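Local coordinates for DyP-type peroxidase (Thermobifida cellulosilytica, PDB 4GS1), which is a haem-containing DyP-type peroxidase that probably uses hydrogen peroxide to oxidise dyes and other substrates, at residues 46-51 with 318-323; 51-56 with 339-344; 124-129 with 233-238. All coordinates share one frame; numbering follows the deposited sequence.

Contact 1. Residues 46-51 with 318-323. With HEM (protoporphyrin IX containing Fe), chain F; OXY (oxygen molecule), chain G.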
loop_
_atom_site.group_PDB
_atom_site.type_symbol
_atom_site.label_atom_id
_atom_site.label_comp_id
_atom_site.label_asym_id
_atom_site.label_seq_id
_atom_site.Cartn_x
_atom_site.Cartn_y
_atom_site.Cartn_z
ATOM N N ARG B 46 11.221 -4.876 17.165
ATOM C CA ARG B 46 9.937 -5.129 16.520
ATOM C C ARG B 46 9.879 -4.412 15.180
ATOM O O ARG B 46 10.248 -3.245 15.074
ATOM C CB ARG B 46 8.778 -4.677 17.414
ATOM C CG ARG B 46 8.422 -5.679 18.508
ATOM C CD ARG B 46 7.346 -5.123 19.425
ATOM N NE ARG B 46 7.835 -3.975 20.184
ATOM C CZ ARG B 46 7.061 -3.160 20.895
ATOM N NH1 ARG B 46 5.749 -3.360 20.942
ATOM N NH2 ARG B 46 7.595 -2.140 21.552
ATOM N N ALA B 47 9.422 -5.112 14.149
ATOM C CA ALA B 47 9.305 -4.489 12.828
ATOM C C ALA B 47 7.976 -3.747 12.687
ATOM O O ALA B 47 6.927 -4.282 13.052
ATOM C CB ALA B 47 9.439 -5.541 11.741
ATOM N N PRO B 48 8.013 -2.509 12.153
ATOM C CA PRO B 48 6.770 -1.762 11.920
ATOM C C PRO B 48 5.930 -2.413 10.830
ATOM O O PRO B 48 6.451 -3.207 10.044
ATOM C CB PRO B 48 7.264 -0.391 11.438
ATOM C CG PRO B 48 8.676 -0.281 11.952
ATOM C CD PRO B 48 9.212 -1.686 11.917
ATOM N N ALA B 49 4.646 -2.071 10.771
ATOM C CA ALA B 49 3.735 -2.738 9.844
ATOM C C ALA B 49 3.956 -2.376 8.374
ATOM O O ALA B 49 3.530 -3.122 7.494
ATOM C CB ALA B 49 2.272 -2.475 10.243
ATOM N N PHE B 50 4.596 -1.239 8.105
ATOM C CA PHE B 50 4.778 -0.785 6.715
ATOM C C PHE B 50 6.232 -0.524 6.384
ATOM O O PHE B 50 7.009 -0.109 7.252
ATOM C CB PHE B 50 3.940 0.480 6.455
ATOM C CG PHE B 50 2.480 0.273 6.720
ATOM C CD1 PHE B 50 1.654 -0.250 5.737
ATOM C CD2 PHE B 50 1.939 0.554 7.971
ATOM C CE1 PHE B 50 0.310 -0.481 5.992
ATOM C CE2 PHE B 50 0.593 0.322 8.233
ATOM C CZ PHE B 50 -0.220 -0.198 7.231
ATOM N N VAL B 51 6.596 -0.757 5.121
ATOM C CA VAL B 51 7.951 -0.477 4.642
ATOM C C VAL B 51 7.910 0.128 3.243
ATOM O O VAL B 51 6.980 -0.113 2.480
ATOM C CB VAL B 51 8.836 -1.761 4.620
ATOM C CG1 VAL B 51 8.504 -2.651 3.400
ATOM C CG2 VAL B 51 10.326 -1.405 4.623
ATOM N N VAL B 318 18.511 -13.682 9.079
ATOM C CA VAL B 318 17.283 -13.132 9.640
ATOM C C VAL B 318 16.415 -12.637 8.500
ATOM O O VAL B 318 16.820 -11.761 7.736
ATOM C CB VAL B 318 17.553 -11.991 10.635
ATOM C CG1 VAL B 318 16.259 -11.272 10.982
ATOM C CG2 VAL B 318 18.197 -12.553 11.901
ATOM N N ARG B 319 15.231 -13.225 8.368
ATOM C CA ARG B 319 14.295 -12.817 7.328
ATOM C C ARG B 319 13.321 -11.795 7.894
ATOM O O ARG B 319 12.629 -12.068 8.873
ATOM C CB ARG B 319 13.565 -14.050 6.771
ATOM C CG ARG B 319 14.455 -14.955 5.924
ATOM C CD ARG B 319 13.859 -16.353 5.742
ATOM N NE ARG B 319 13.746 -17.050 7.027
ATOM C CZ ARG B 319 12.613 -17.523 7.541
ATOM N NH1 ARG B 319 11.467 -17.415 6.875
ATOM N NH2 ARG B 319 12.630 -18.121 8.727
ATOM N N ARG B 320 13.272 -10.614 7.271
ATOM C CA ARG B 320 12.461 -9.502 7.768
ATOM C C ARG B 320 11.682 -8.947 6.585
ATOM O O ARG B 320 11.892 -7.823 6.136
ATOM C CB ARG B 320 13.364 -8.436 8.404
ATOM C CG ARG B 320 12.637 -7.334 9.179
ATOM C CD ARG B 320 13.675 -6.388 9.794
ATOM N NE ARG B 320 13.082 -5.263 10.519
ATOM C CZ ARG B 320 12.658 -4.146 9.937
ATOM N NH1 ARG B 320 12.721 -4.019 8.611
ATOM N NH2 ARG B 320 12.151 -3.166 10.677
ATOM N N GLY B 321 10.788 -9.778 6.063
ATOM C CA GLY B 321 10.082 -9.468 4.835
ATOM C C GLY B 321 8.713 -8.854 5.024
ATOM O O GLY B 321 8.190 -8.779 6.149
ATOM N N TYR B 322 8.131 -8.409 3.911
ATOM C CA TYR B 322 6.835 -7.743 3.917
ATOM C C TYR B 322 6.007 -8.275 2.763
ATOM O O TYR B 322 6.556 -8.769 1.773
ATOM C CB TYR B 322 7.001 -6.207 3.787
ATOM C CG TYR B 322 7.465 -5.576 5.087
ATOM C CD1 TYR B 322 6.569 -4.912 5.914
ATOM C CD2 TYR B 322 8.789 -5.675 5.495
ATOM C CE1 TYR B 322 6.987 -4.355 7.126
ATOM C CE2 TYR B 322 9.214 -5.133 6.713
ATOM C CZ TYR B 322 8.302 -4.476 7.513
ATOM O OH TYR B 322 8.717 -3.938 8.718
ATOM N N ASN B 323 4.688 -8.156 2.872
ATOM C CA ASN B 323 3.819 -8.523 1.755
ATOM C C ASN B 323 3.701 -7.361 0.786
ATOM O O ASN B 323 3.700 -6.202 1.209
ATOM C CB ASN B 323 2.435 -8.876 2.288
ATOM C CG ASN B 323 2.500 -9.944 3.349
ATOM O OD1 ASN B 323 3.130 -10.973 3.150
ATOM N ND2 ASN B 323 1.903 -9.681 4.502
HETATM C CHA HEM F . 11.189 -20.824 6.225
HETATM C CHB HEM F . 7.899 -19.030 3.159
HETATM C CHC HEM F . 11.420 -17.650 0.110
HETATM C CHD HEM F . 14.750 -19.060 3.357
HETATM C C1A HEM F . 10.005 -20.476 5.638
HETATM C C2A HEM F . 8.702 -20.770 6.184
HETATM C C3A HEM F . 7.795 -20.273 5.331
HETATM C C4A HEM F . 8.496 -19.649 4.237
HETATM C CMA HEM F . 6.254 -20.332 5.473
HETATM C CAA HEM F . 8.452 -21.529 7.515
HETATM C CBA HEM F . 8.292 -20.572 8.709
HETATM C CGA HEM F . 9.583 -19.902 9.092
HETATM O O1A HEM F . 10.450 -20.572 9.731
HETATM O O2A HEM F . 9.746 -18.695 8.781
HETATM C C1B HEM F . 8.563 -18.522 2.065
HETATM C C2B HEM F . 7.928 -17.979 0.885
HETATM C C3B HEM F . 8.892 -17.605 0.029
HETATM C C4B HEM F . 10.173 -17.887 0.650
HETATM C CMB HEM F . 6.391 -17.917 0.709
HETATM C CAB HEM F . 8.763 -16.950 -1.370
HETATM C CBB HEM F . 7.676 -16.250 -1.753
HETATM C C1C HEM F . 12.630 -17.916 0.726
HETATM C C2C HEM F . 13.955 -17.666 0.173
HETATM C C3C HEM F . 14.875 -18.044 1.085
HETATM C C4C HEM F . 14.153 -18.567 2.220
HETATM C CMC HEM F . 14.205 -17.021 -1.207
HETATM C CAC HEM F . 16.428 -18.013 1.041
HETATM C CBC HEM F . 17.162 -17.969 -0.074
HETATM C C1D HEM F . 14.095 -19.634 4.414
HETATM C C2D HEM F . 14.750 -20.123 5.604
HETATM C C3D HEM F . 13.649 -20.682 6.483
HETATM C C4D HEM F . 12.423 -20.460 5.758
HETATM C CMD HEM F . 16.261 -20.112 5.932
HETATM C CAD HEM F . 13.826 -21.325 7.868
HETATM C CBD HEM F . 14.262 -22.783 7.709
HETATM C CGD HEM F . 14.466 -23.362 9.092
HETATM O O1D HEM F . 13.514 -23.991 9.630
HETATM O O2D HEM F . 15.567 -23.171 9.674
HETATM N NA HEM F . 9.863 -19.787 4.445
HETATM N NB HEM F . 9.937 -18.457 1.891
HETATM N NC HEM F . 12.786 -18.487 1.981
HETATM N ND HEM F . 12.718 -19.843 4.540
HETATM FE FE HEM F . 11.338 -19.242 3.177
HETATM O O1 OXY G . 11.008 -17.042 4.082
HETATM O O2 OXY G . 10.500 -15.668 4.263
HETATM O O HOH W 1 12.674 -3.312 13.430
HETATM O O HOH W 2 9.383 -1.328 8.237
#
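Val51 and Tyr322 lie 7.4 Å apart between CA atoms where two strands begin to face each other, and the approach to strand 50-58, through Ala47 and Pro48, runs beside the bend at Arg320. Tyr322 has the largest share of the contact. Val51 lies over one face of its ring, CB 3.8 Å from the centroid and almost on the normal, a CH-pi contact. Val51 CG1, set between the backbone N and the carbonyl carbon (chi1 78°), touches Tyr322 CG at 3.5 Å. At the ring's far end Tyr322 OH donates to Pro48 O at 2.7 Å. A water gives a second bond to Tyr322 OH and also donates to Phe50 O, so the buried hydroxyl is gripped twice. The Arg320 chain, extended from CG to NE, reaches across to Ala47 and Pro48: its guanidinium has Ala47 CB over one face, while NH2 lies 3.5 Å from Pro48 CD and donates to another water in the guanidinium plane.

Arg319 heads the other way, into the haem pocket. Its guanidinium lies over haem C4D, and both NH1 and NH2 donate to propionate oxygen O2A of the haem. NH1 also makes a weak bond, 2.9 Å to O1 of the oxygen molecule on the iron. In DyP-type peroxidases such an arginine lines the distal side, here with Asp207.

Strand 334-344 pairs with strand 318-328, placing Met341 against Tyr322, while Gln152 of strand 149-155 touches Val51 and Arg320, and Arg186 makes a cation-pi contact with the Tyr322 ring.

Contact 2. Residues 51-56 with 339-344. With HEM (protoporphyrin IX containing Fe), chain F.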
loop_
_atom_site.group_PDB
_atom_site.type_symbol
_atom_site.label_atom_id
_atom_site.label_comp_id
_atom_site.label_asym_id
_atom_site.label_seq_id
_atom_site.Cartn_x
_atom_site.Cartn_y
_atom_site.Cartn_z
ATOM N N VAL B 51 6.596 -0.757 5.121
ATOM C CA VAL B 51 7.951 -0.477 4.642
ATOM C C VAL B 51 7.910 0.128 3.243
ATOM O O VAL B 51 6.980 -0.113 2.480
ATOM C CB VAL B 51 8.836 -1.761 4.620
ATOM C CG1 VAL B 51 8.504 -2.651 3.400
ATOM C CG2 VAL B 51 10.326 -1.405 4.623
ATOM N N HIS B 52 8.910 0.943 2.926
ATOM C CA HIS B 52 9.120 1.387 1.549
ATOM C C HIS B 52 10.611 1.236 1.311
ATOM O O HIS B 52 11.425 1.882 1.978
ATOM C CB HIS B 52 8.660 2.846 1.359
ATOM C CG HIS B 52 8.383 3.221 -0.068
ATOM N ND1 HIS B 52 7.509 4.239 -0.416
ATOM C CD2 HIS B 52 8.868 2.732 -1.237
ATOM C CE1 HIS B 52 7.464 4.349 -1.730
ATOM N NE2 HIS B 52 8.279 3.446 -2.258
ATOM N N VAL B 53 10.973 0.338 0.395
ATOM C CA VAL B 53 12.375 0.132 0.060
ATOM C C VAL B 53 12.648 0.875 -1.228
ATOM O O VAL B 53 11.912 0.712 -2.201
ATOM C CB VAL B 53 12.679 -1.363 -0.111
ATOM C CG1 VAL B 53 14.129 -1.561 -0.530
ATOM C CG2 VAL B 53 12.422 -2.085 1.201
ATOM N N ILE B 54 13.672 1.722 -1.226
ATOM C CA ILE B 54 13.976 2.533 -2.404
ATOM C C ILE B 54 15.432 2.370 -2.796
ATOM O O ILE B 54 16.331 2.598 -1.983
ATOM C CB ILE B 54 13.707 4.035 -2.141
ATOM C CG1 ILE B 54 12.302 4.228 -1.563
ATOM C CG2 ILE B 54 13.850 4.844 -3.443
ATOM C CD1 ILE B 54 12.211 5.325 -0.535
ATOM N N ALA B 55 15.668 1.979 -4.048
ATOM C CA ALA B 55 17.032 1.888 -4.565
ATOM C C ALA B 55 17.308 3.111 -5.426
ATOM O O ALA B 55 16.450 3.536 -6.203
ATOM C CB ALA B 55 17.212 0.601 -5.387
ATOM N N PHE B 56 18.491 3.700 -5.265
ATOM C CA PHE B 56 18.859 4.912 -6.014
ATOM C C PHE B 56 20.131 4.694 -6.809
ATOM O O PHE B 56 20.989 3.910 -6.404
ATOM C CB PHE B 56 19.183 6.062 -5.056
ATOM C CG PHE B 56 18.052 6.466 -4.134
ATOM C CD1 PHE B 56 17.278 7.590 -4.415
ATOM C CD2 PHE B 56 17.806 5.767 -2.955
ATOM C CE1 PHE B 56 16.268 7.990 -3.545
ATOM C CE2 PHE B 56 16.793 6.159 -2.087
ATOM C CZ PHE B 56 16.023 7.264 -2.380
ATOM N N LEU B 339 7.951 -9.345 -0.485
ATOM C CA LEU B 339 9.136 -8.508 -0.519
ATOM C C LEU B 339 10.086 -9.145 0.501
ATOM O O LEU B 339 10.068 -8.850 1.703
ATOM C CB LEU B 339 8.767 -7.046 -0.209
ATOM C CG LEU B 339 9.881 -6.055 0.148
ATOM C CD1 LEU B 339 11.010 -6.150 -0.843
ATOM C CD2 LEU B 339 9.327 -4.635 0.168
ATOM N N PHE B 340 10.898 -10.069 -0.003
ATOM C CA PHE B 340 11.813 -10.857 0.812
ATOM C C PHE B 340 13.047 -10.016 1.164
ATOM O O PHE B 340 13.650 -9.382 0.292
ATOM C CB PHE B 340 12.215 -12.111 0.015
ATOM C CG PHE B 340 13.246 -12.978 0.692
ATOM C CD1 PHE B 340 12.858 -14.073 1.445
ATOM C CD2 PHE B 340 14.611 -12.719 0.541
ATOM C CE1 PHE B 340 13.809 -14.888 2.069
ATOM C CE2 PHE B 340 15.566 -13.528 1.159
ATOM C CZ PHE B 340 15.165 -14.611 1.924
ATOM N N MET B 341 13.413 -9.994 2.443
ATOM C CA MET B 341 14.602 -9.268 2.885
ATOM C C MET B 341 15.384 -10.087 3.900
ATOM O O MET B 341 14.920 -10.325 5.016
ATOM C CB MET B 341 14.209 -7.902 3.448
ATOM C CG MET B 341 13.743 -6.941 2.365
ATOM S SD MET B 341 13.547 -5.274 3.003
ATOM C CE MET B 341 11.915 -5.399 3.566
ATOM N N ALA B 342 16.566 -10.543 3.497
ATOM C CA ALA B 342 17.397 -11.358 4.382
ATOM C C ALA B 342 18.586 -10.556 4.877
ATOM O O ALA B 342 19.272 -9.908 4.084
ATOM C CB ALA B 342 17.881 -12.607 3.662
ATOM N N TRP B 343 18.840 -10.624 6.181
ATOM C CA TRP B 343 19.970 -9.922 6.788
ATOM C C TRP B 343 20.980 -10.941 7.278
ATOM O O TRP B 343 20.602 -11.942 7.890
ATOM C CB TRP B 343 19.468 -9.095 7.976
ATOM C CG TRP B 343 18.574 -7.973 7.572
ATOM C CD1 TRP B 343 17.211 -7.979 7.498
ATOM C CD2 TRP B 343 18.990 -6.665 7.167
ATOM N NE1 TRP B 343 16.751 -6.749 7.069
ATOM C CE2 TRP B 343 17.832 -5.923 6.871
ATOM C CE3 TRP B 343 20.238 -6.052 7.027
ATOM C CZ2 TRP B 343 17.881 -4.603 6.436
ATOM C CZ3 TRP B 343 20.288 -4.745 6.602
ATOM C CH2 TRP B 343 19.122 -4.032 6.319
ATOM N N GLN B 344 22.264 -10.688 7.030
ATOM C CA GLN B 344 23.309 -11.636 7.416
ATOM C C GLN B 344 24.664 -10.946 7.438
ATOM O O GLN B 344 24.850 -9.917 6.793
ATOM C CB GLN B 344 23.360 -12.820 6.441
ATOM C CG GLN B 344 23.679 -12.434 4.993
ATOM C CD GLN B 344 22.435 -12.413 4.122
ATOM O OE1 GLN B 344 21.910 -13.468 3.767
ATOM N NE2 GLN B 344 21.940 -11.220 3.799
HETATM C CHA HEM F . 11.189 -20.824 6.225
HETATM C CHB HEM F . 7.899 -19.030 3.159
HETATM C CHC HEM F . 11.420 -17.650 0.110
HETATM C CHD HEM F . 14.750 -19.060 3.357
HETATM C C1A HEM F . 10.005 -20.476 5.638
HETATM C C2A HEM F . 8.702 -20.770 6.184
HETATM C C3A HEM F . 7.795 -20.273 5.331
HETATM C C4A HEM F . 8.496 -19.649 4.237
HETATM C CMA HEM F . 6.254 -20.332 5.473
HETATM C CAA HEM F . 8.452 -21.529 7.515
HETATM C CBA HEM F . 8.292 -20.572 8.709
HETATM C CGA HEM F . 9.583 -19.902 9.092
HETATM O O1A HEM F . 10.450 -20.572 9.731
HETATM O O2A HEM F . 9.746 -18.695 8.781
HETATM C C1B HEM F . 8.563 -18.522 2.065
HETATM C C2B HEM F . 7.928 -17.979 0.885
HETATM C C3B HEM F . 8.892 -17.605 0.029
HETATM C C4B HEM F . 10.173 -17.887 0.650
HETATM C CMB HEM F . 6.391 -17.917 0.709
HETATM C CAB HEM F . 8.763 -16.950 -1.370
HETATM C CBB HEM F . 7.676 -16.250 -1.753
HETATM C C1C HEM F . 12.630 -17.916 0.726
HETATM C C2C HEM F . 13.955 -17.666 0.173
HETATM C C3C HEM F . 14.875 -18.044 1.085
HETATM C C4C HEM F . 14.153 -18.567 2.220
HETATM C CMC HEM F . 14.205 -17.021 -1.207
HETATM C CAC HEM F . 16.428 -18.013 1.041
HETATM C CBC HEM F . 17.162 -17.969 -0.074
HETATM C C1D HEM F . 14.095 -19.634 4.414
HETATM C C2D HEM F . 14.750 -20.123 5.604
HETATM C C3D HEM F . 13.649 -20.682 6.483
HETATM C C4D HEM F . 12.423 -20.460 5.758
HETATM C CMD HEM F . 16.261 -20.112 5.932
HETATM C CAD HEM F . 13.826 -21.325 7.868
HETATM C CBD HEM F . 14.262 -22.783 7.709
HETATM C CGD HEM F . 14.466 -23.362 9.092
HETATM O O1D HEM F . 13.514 -23.991 9.630
HETATM O O2D HEM F . 15.567 -23.171 9.674
HETATM N NA HEM F . 9.863 -19.787 4.445
HETATM N NB HEM F . 9.937 -18.457 1.891
HETATM N NC HEM F . 12.786 -18.487 1.981
HETATM N ND HEM F . 12.718 -19.843 4.540
HETATM FE FE HEM F . 11.338 -19.242 3.177
#
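Val51 and Val53 meet Leu339 and Met341 in a wholly apolar, buried contact between two beta-sheets, near the centre of the chain. The two strand segments run at 76° to each other with their axes 10.4 Å apart, a separation bridged by side chains alone, and no hydrogen bond crosses it. Val51 and Leu339 point tip to tip, Val51 CG1 reaching Leu339 CD2 at 3.9 Å. The same CD2 methyl also touches Val53 CG2, which places the leucine branch against both valines.

Each sheet has the antiparallel 2-3-1-4 strand order of a ferredoxin-like domain, and the contact joins inner strand 50-58 of one sheet to inner strand 334-344 of the other, face to face, as in the Dim_A_B_barrel clan.

Met341 and Val53 slide past each other in opposite directions. The methionine chain bends at chi3 (-87°); its SD lies 3.8 Å from Val53 CG2, and the bend carries Met341 CE toward Val51 CG1, 4.4 Å away. Trp180 of strand 176-185 and Leu242 of strand 240-249 border this core. On the other side of strand 334-344, Phe340 lies against the porphyrin, CE1 3.4 Å from haem C2C, on the side that holds the oxygen molecule.

Contact 3. Residues 124-129 with 233-238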
loop_
_atom_site.group_PDB
_atom_site.type_symbol
_atom_site.label_atom_id
_atom_site.label_comp_id
_atom_site.label_asym_id
_atom_site.label_seq_id
_atom_site.Cartn_x
_atom_site.Cartn_y
_atom_site.Cartn_z
ATOM N N ARG B 124 38.248 -1.256 -1.894
ATOM C CA ARG B 124 37.503 -1.095 -0.647
ATOM C C ARG B 124 36.347 -2.090 -0.556
ATOM O O ARG B 124 35.605 -2.098 0.421
ATOM C CB ARG B 124 36.947 0.327 -0.522
ATOM C CG ARG B 124 37.962 1.442 -0.724
ATOM C CD ARG B 124 39.036 1.438 0.358
ATOM N NE ARG B 124 38.479 1.479 1.709
ATOM C CZ ARG B 124 37.992 2.572 2.295
ATOM N NH1 ARG B 124 37.971 3.731 1.647
ATOM N NH2 ARG B 124 37.515 2.502 3.531
ATOM N N ARG B 125 36.205 -2.934 -1.571
ATOM C CA ARG B 125 35.038 -3.811 -1.676
ATOM C C ARG B 125 35.259 -5.160 -0.997
ATOM O O ARG B 125 36.068 -5.959 -1.471
ATOM C CB ARG B 125 34.708 -4.021 -3.153
ATOM C CG ARG B 125 33.401 -4.700 -3.413
ATOM C CD ARG B 125 32.997 -4.553 -4.870
ATOM N NE ARG B 125 31.800 -5.338 -5.148
ATOM C CZ ARG B 125 31.107 -5.283 -6.276
ATOM N NH1 ARG B 125 31.487 -4.474 -7.254
ATOM N NH2 ARG B 125 30.031 -6.039 -6.421
ATOM N N PRO B 126 34.541 -5.423 0.114
ATOM C CA PRO B 126 34.700 -6.706 0.806
ATOM C C PRO B 126 34.202 -7.859 -0.054
ATOM O O PRO B 126 33.316 -7.649 -0.889
ATOM C CB PRO B 126 33.804 -6.561 2.044
ATOM C CG PRO B 126 33.603 -5.069 2.216
ATOM C CD PRO B 126 33.601 -4.528 0.817
ATOM N N ASP B 127 34.763 -9.053 0.129
ATOM C CA ASP B 127 34.284 -10.228 -0.597
ATOM C C ASP B 127 32.778 -10.438 -0.402
ATOM O O ASP B 127 32.089 -10.918 -1.303
ATOM C CB ASP B 127 35.029 -11.490 -0.145
ATOM C CG ASP B 127 36.458 -11.539 -0.639
ATOM O OD1 ASP B 127 36.834 -10.723 -1.507
ATOM O OD2 ASP B 127 37.208 -12.414 -0.161
ATOM N N ALA B 128 32.272 -10.078 0.774
ATOM C CA ALA B 128 30.852 -10.257 1.083
ATOM C C ALA B 128 29.947 -9.378 0.223
ATOM O O ALA B 128 28.740 -9.626 0.134
ATOM C CB ALA B 128 30.591 -10.001 2.568
ATOM N N LEU B 129 30.524 -8.348 -0.392
ATOM C CA LEU B 129 29.768 -7.469 -1.293
ATOM C C LEU B 129 29.855 -7.928 -2.757
ATOM O O LEU B 129 29.440 -7.210 -3.662
ATOM C CB LEU B 129 30.227 -6.009 -1.133
ATOM C CG LEU B 129 29.393 -4.864 -1.725
ATOM C CD1 LEU B 129 27.913 -5.034 -1.404
ATOM C CD2 LEU B 129 29.889 -3.516 -1.217
ATOM N N HIS B 233 38.813 -2.989 3.915
ATOM C CA HIS B 233 37.452 -3.532 3.944
ATOM C C HIS B 233 36.763 -3.306 5.294
ATOM O O HIS B 233 35.602 -3.673 5.469
ATOM C CB HIS B 233 37.476 -5.041 3.663
ATOM C CG HIS B 233 38.046 -5.411 2.329
ATOM N ND1 HIS B 233 38.356 -6.713 1.993
ATOM C CD2 HIS B 233 38.357 -4.660 1.245
ATOM C CE1 HIS B 233 38.832 -6.746 0.762
ATOM N NE2 HIS B 233 38.846 -5.514 0.285
ATOM N N ALA B 234 37.476 -2.717 6.250
ATOM C CA ALA B 234 36.988 -2.631 7.628
ATOM C C ALA B 234 35.841 -1.641 7.853
ATOM O O ALA B 234 35.260 -1.603 8.939
ATOM C CB ALA B 234 38.151 -2.339 8.588
ATOM N N TRP B 235 35.513 -0.837 6.842
ATOM C CA TRP B 235 34.365 0.065 6.942
ATOM C C TRP B 235 33.060 -0.696 7.161
ATOM O O TRP B 235 32.067 -0.113 7.604
ATOM C CB TRP B 235 34.254 0.976 5.712
ATOM C CG TRP B 235 34.007 0.258 4.415
ATOM C CD1 TRP B 235 34.944 -0.334 3.612
ATOM C CD2 TRP B 235 32.742 0.080 3.756
ATOM N NE1 TRP B 235 34.338 -0.881 2.502
ATOM C CE2 TRP B 235 32.988 -0.641 2.565
ATOM C CE3 TRP B 235 31.427 0.456 4.055
ATOM C CZ2 TRP B 235 31.966 -0.993 1.676
ATOM C CZ3 TRP B 235 30.411 0.102 3.174
ATOM C CH2 TRP B 235 30.687 -0.611 1.998
ATOM N N MET B 236 33.064 -1.991 6.851
ATOM C CA MET B 236 31.876 -2.829 7.050
ATOM C C MET B 236 31.913 -3.655 8.336
ATOM O O MET B 236 30.975 -4.403 8.611
ATOM C CB MET B 236 31.621 -3.752 5.847
ATOM C CG MET B 236 30.704 -3.163 4.785
ATOM S SD MET B 236 29.110 -2.626 5.437
ATOM C CE MET B 236 28.350 -4.208 5.809
ATOM N N ASP B 237 32.979 -3.527 9.126
ATOM C CA ASP B 237 33.022 -4.189 10.434
ATOM C C ASP B 237 31.803 -3.799 11.270
ATOM O O ASP B 237 31.530 -2.612 11.464
ATOM C CB ASP B 237 34.298 -3.809 11.202
ATOM C CG ASP B 237 35.556 -4.426 10.612
ATOM O OD1 ASP B 237 35.480 -5.036 9.529
ATOM O OD2 ASP B 237 36.635 -4.282 11.234
ATOM N N GLY B 238 31.062 -4.795 11.749
ATOM C CA GLY B 238 29.887 -4.529 12.564
ATOM C C GLY B 238 28.632 -4.193 11.771
ATOM O O GLY B 238 27.554 -4.015 12.349
HETATM O O HOH W 3 37.889 0.524 5.479
HETATM O O HOH W 4 39.145 -5.570 -2.472
HETATM O O HOH W 5 36.740 -9.137 2.455
#
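Trp235, His233 and Arg124 have the largest areas buried in this contact between two loops: Trp235 uses its indole edge, His233 a ring face, and Arg124 its backbone carbonyl as well as its guanidinium. Trp235 NE1 donates to Arg124 O at 2.7 Å, with an N-H...O angle of 175°; the oxygen lies in the indole plane and NE1 in the plane of the carbonyl. Trp235 chi1 of 63° swings the indole between the backbone N and the carbonyl carbon, toward that oxygen. The Arg124 chain folds back at chi2 and chi3, bringing NH2 within 3.8 Å of Trp235 CD1, with guanidinium and indole planes nearly perpendicular. Arg124 NE is held by Ala232 O and its NH2 by Asp391 O, and a water links NH2 to the Trp235 backbone N, weakly on the tryptophan side.

The contact ties the loop between helix 113-118 and strand 149-155, in the N-terminal ferredoxin-like half, to a 3-10 turn that leads into strand 240-249 of the C-terminal half.

Pro126 CA stands over the His233 ring in a CH-pi contact, 3.9 Å from the centroid, and Arg125 O sits above the same face without a hydrogen bond to it. Both ring nitrogens bond to waters, one joining NE2 to Arg125 O, another ND1 to Asp127 N. Pro126 CD lies 4.0 Å from Trp235 CZ2, while Leu129 CD2 approaches the indole edge. An alanine in place of Trp235 would probably leave Arg124 O without its indole donor and open a gap beside Pro126 and Leu129.

Contacts 1 and 2 form one continuous interface, their centres 9 Å apart. They share Val51, and neighbouring strands 318-328 and 334-344 join them: Tyr322 O lies 2.7 Å from Leu339 N, a probable hydrogen bond, and Tyr322 CD2 packs on Met341 CE at 3.7 Å. Behind this interface the same two strands line the haem pocket, where Arg319 CG touches Phe340 CE1 at 3.9 Å. Contact 3 is separate, its centre about 25 Å from that of contact 1 and about 19 Å from that of contact 2. Its nearest atoms stay about 7 Å from contact 2, yet it too joins the N-terminal and C-terminal halves, at the periphery instead of the core.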